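Local coordinates for GDSL-like protein (Roseburia intestinalis L1-82, PDB 6HFZ) that removes acetyl groups from complex beta-mannans as a two-domain esterase of a gut bacterium, with a GDSL-type SGNH-hydrolase domain, at residues N288-Y293 with S365-S370. Residues are numbered along the deposited sequence; the frame is centred on the assembly and turned at random.
Sequences NISVQY and SVIGSS
Asn-288 and Ser-369 start the antiparallel ladder as a hydrogen-bonded pair, N of Asn-288 to O of Ser-369 at 3.1 Å with the return bond from Ser-369 N to Asn-288 O. Asn-288 ND2 passes Ser-369 CB at 3.8 Å, but ND2 is hydrogen-bonded to Thr-234 OG1 and OD1 to the backbone N of His-338, while Ser-369 OG bonds to Ser-238. On the other face, the side chains of Ile-289 and Val-366 cross obliquely, Ile-289 CG2, anti to its backbone N, meeting Val-366 CG1 at 3.8 Å. Ile-289 CD1 lies 4.3 Å from CA of Gly-368, with which Ile-289 forms a non-hydrogen-bonded pair. Ser-290 then pairs with Ile-367: the bond from Ile-367 N to Ser-290 O is short, 2.8 Å, and nearly straight at 169°. Ser-290 OG sits 3.4 Å from Ile-367 CB, the hydroxyl oxygen resting against the carbon where the isoleucine forks. This pairing lies within an all-antiparallel sheet of the beta domain, where strand 288-295 runs between 361-370 and 329-336; the face bearing Ser-290, Gln-292 and Ile-367 meets helix 84-96. Val-291 CG2 lies against Ser-365 O at 3.7 Å and is only loosely apposed to Val-366 CG2. Gln-292 N reaches Ser-365 O almost straight, whereas the return bond is weak. On the face shared with Ser-290 and Ile-367, the Gln-292 chain runs extended past CG, and chi3 (-64°) sets OE1 where it accepts the Ser-365 OG hydroxyl at 2.7 Å, in the amide plane on a lone pair, a buried side-chain bond flanked by Arg-240.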
loop_
_atom_site.group_PDB
_atom_site.type_symbol
_atom_site.label_atom_id
_atom_site.label_comp_id
_atom_site.label_asym_id
_atom_site.label_seq_id
_atom_site.Cartn_x
_atom_site.Cartn_y
_atom_site.Cartn_z
ATOM N N ASN A 288 18.483 -0.649 -4.648
ATOM C CA ASN A 288 17.293 -0.540 -5.511
ATOM C C ASN A 288 16.950 0.942 -5.702
ATOM O O ASN A 288 17.085 1.709 -4.765
ATOM C CB ASN A 288 16.055 -1.250 -4.929
ATOM C CG ASN A 288 16.304 -2.684 -4.504
ATOM O OD1 ASN A 288 17.059 -3.394 -5.159
ATOM N ND2 ASN A 288 15.725 -3.100 -3.384
ATOM N N ILE A 289 16.465 1.280 -6.895
ATOM C CA ILE A 289 15.945 2.601 -7.217
ATOM C C ILE A 289 14.593 2.446 -7.895
ATOM O O ILE A 289 14.463 1.733 -8.874
ATOM C CB ILE A 289 16.900 3.375 -8.124
ATOM C CG1 ILE A 289 18.316 3.458 -7.538
ATOM C CG2 ILE A 289 16.310 4.733 -8.438
ATOM C CD1 ILE A 289 18.413 4.327 -6.341
ATOM N N SER A 290 13.624 3.241 -7.440
ATOM C CA SER A 290 12.343 3.291 -8.048
ATOM C C SER A 290 11.904 4.759 -8.173
ATOM O O SER A 290 12.433 5.655 -7.511
ATOM C CB SER A 290 11.369 2.399 -7.314
ATOM O OG SER A 290 10.893 3.012 -6.097
ATOM N N VAL A 291 10.941 5.010 -9.043
ATOM C CA VAL A 291 10.498 6.395 -9.259
ATOM C C VAL A 291 8.974 6.457 -9.253
ATOM O O VAL A 291 8.292 5.598 -9.832
ATOM C CB VAL A 291 11.083 6.922 -10.576
ATOM C CG1 VAL A 291 10.630 6.089 -11.771
ATOM C CG2 VAL A 291 10.714 8.374 -10.827
ATOM N N GLN A 292 8.441 7.501 -8.592
ATOM C CA GLN A 292 7.025 7.743 -8.562
ATOM C C GLN A 292 6.689 8.989 -9.389
ATOM O O GLN A 292 7.359 10.000 -9.254
ATOM C CB GLN A 292 6.554 7.999 -7.136
ATOM C CG GLN A 292 6.476 6.769 -6.250
ATOM C CD GLN A 292 5.823 7.196 -4.950
ATOM O OE1 GLN A 292 6.387 8.020 -4.218
ATOM N NE2 GLN A 292 4.620 6.695 -4.698
ATOM N N TYR A 293 5.619 8.927 -10.187
ATOM C CA TYR A 293 5.237 10.024 -11.067
ATOM C C TYR A 293 3.769 9.891 -11.467
ATOM O O TYR A 293 3.199 8.801 -11.368
ATOM C CB TYR A 293 6.097 10.066 -12.350
ATOM C CG TYR A 293 6.032 8.818 -13.224
ATOM C CD1 TYR A 293 6.727 7.651 -12.894
ATOM C CD2 TYR A 293 5.298 8.804 -14.403
ATOM C CE1 TYR A 293 6.690 6.515 -13.707
ATOM C CE2 TYR A 293 5.233 7.669 -15.211
ATOM C CZ TYR A 293 5.925 6.522 -14.863
ATOM O OH TYR A 293 5.909 5.419 -15.691
ATOM N N SER A 365 8.570 11.324 -6.383
ATOM C CA SER A 365 9.673 10.919 -5.549
ATOM C C SER A 365 10.630 10.043 -6.349
ATOM O O SER A 365 10.221 9.446 -7.335
ATOM C CB SER A 365 9.240 10.129 -4.305
ATOM O OG SER A 365 8.939 8.745 -4.621
ATOM N N VAL A 366 11.885 9.961 -5.875
ATOM C CA VAL A 366 12.744 8.796 -6.238
ATOM C C VAL A 366 13.031 8.021 -4.956
ATOM O O VAL A 366 13.369 8.615 -3.916
ATOM C CB VAL A 366 14.051 9.239 -6.927
ATOM C CG1 VAL A 366 14.905 8.018 -7.283
ATOM C CG2 VAL A 366 13.763 10.105 -8.152
ATOM N N ILE A 367 12.856 6.692 -4.975
ATOM C CA ILE A 367 12.983 5.894 -3.748
ATOM C C ILE A 367 14.254 5.047 -3.816
ATOM O O ILE A 367 14.461 4.287 -4.747
ATOM C CB ILE A 367 11.754 4.996 -3.493
ATOM C CG1 ILE A 367 10.462 5.805 -3.361
ATOM C CG2 ILE A 367 11.971 4.102 -2.274
ATOM C CD1 ILE A 367 9.166 4.981 -3.417
ATOM N N GLY A 368 15.081 5.166 -2.785
ATOM C CA GLY A 368 16.229 4.330 -2.642
ATOM C C GLY A 368 15.995 3.297 -1.559
ATOM O O GLY A 368 15.564 3.650 -0.451
ATOM N N SER A 369 16.355 2.041 -1.842
ATOM C CA SER A 369 16.104 0.972 -0.912
ATOM C C SER A 369 17.354 0.132 -0.696
ATOM O O SER A 369 18.142 -0.036 -1.623
ATOM C CB SER A 369 14.978 0.123 -1.417
ATOM O OG SER A 369 13.830 0.915 -1.641
ATOM N N SER A 370 17.459 -0.466 0.499
ATOM C CA SER A 370 18.429 -1.533 0.722
ATOM C C SER A 370 17.970 -2.455 1.857
ATOM O O SER A 370 16.939 -2.203 2.487
ATOM C CB SER A 370 19.772 -0.947 1.004
ATOM O OG SER A 370 19.716 -0.178 2.180
#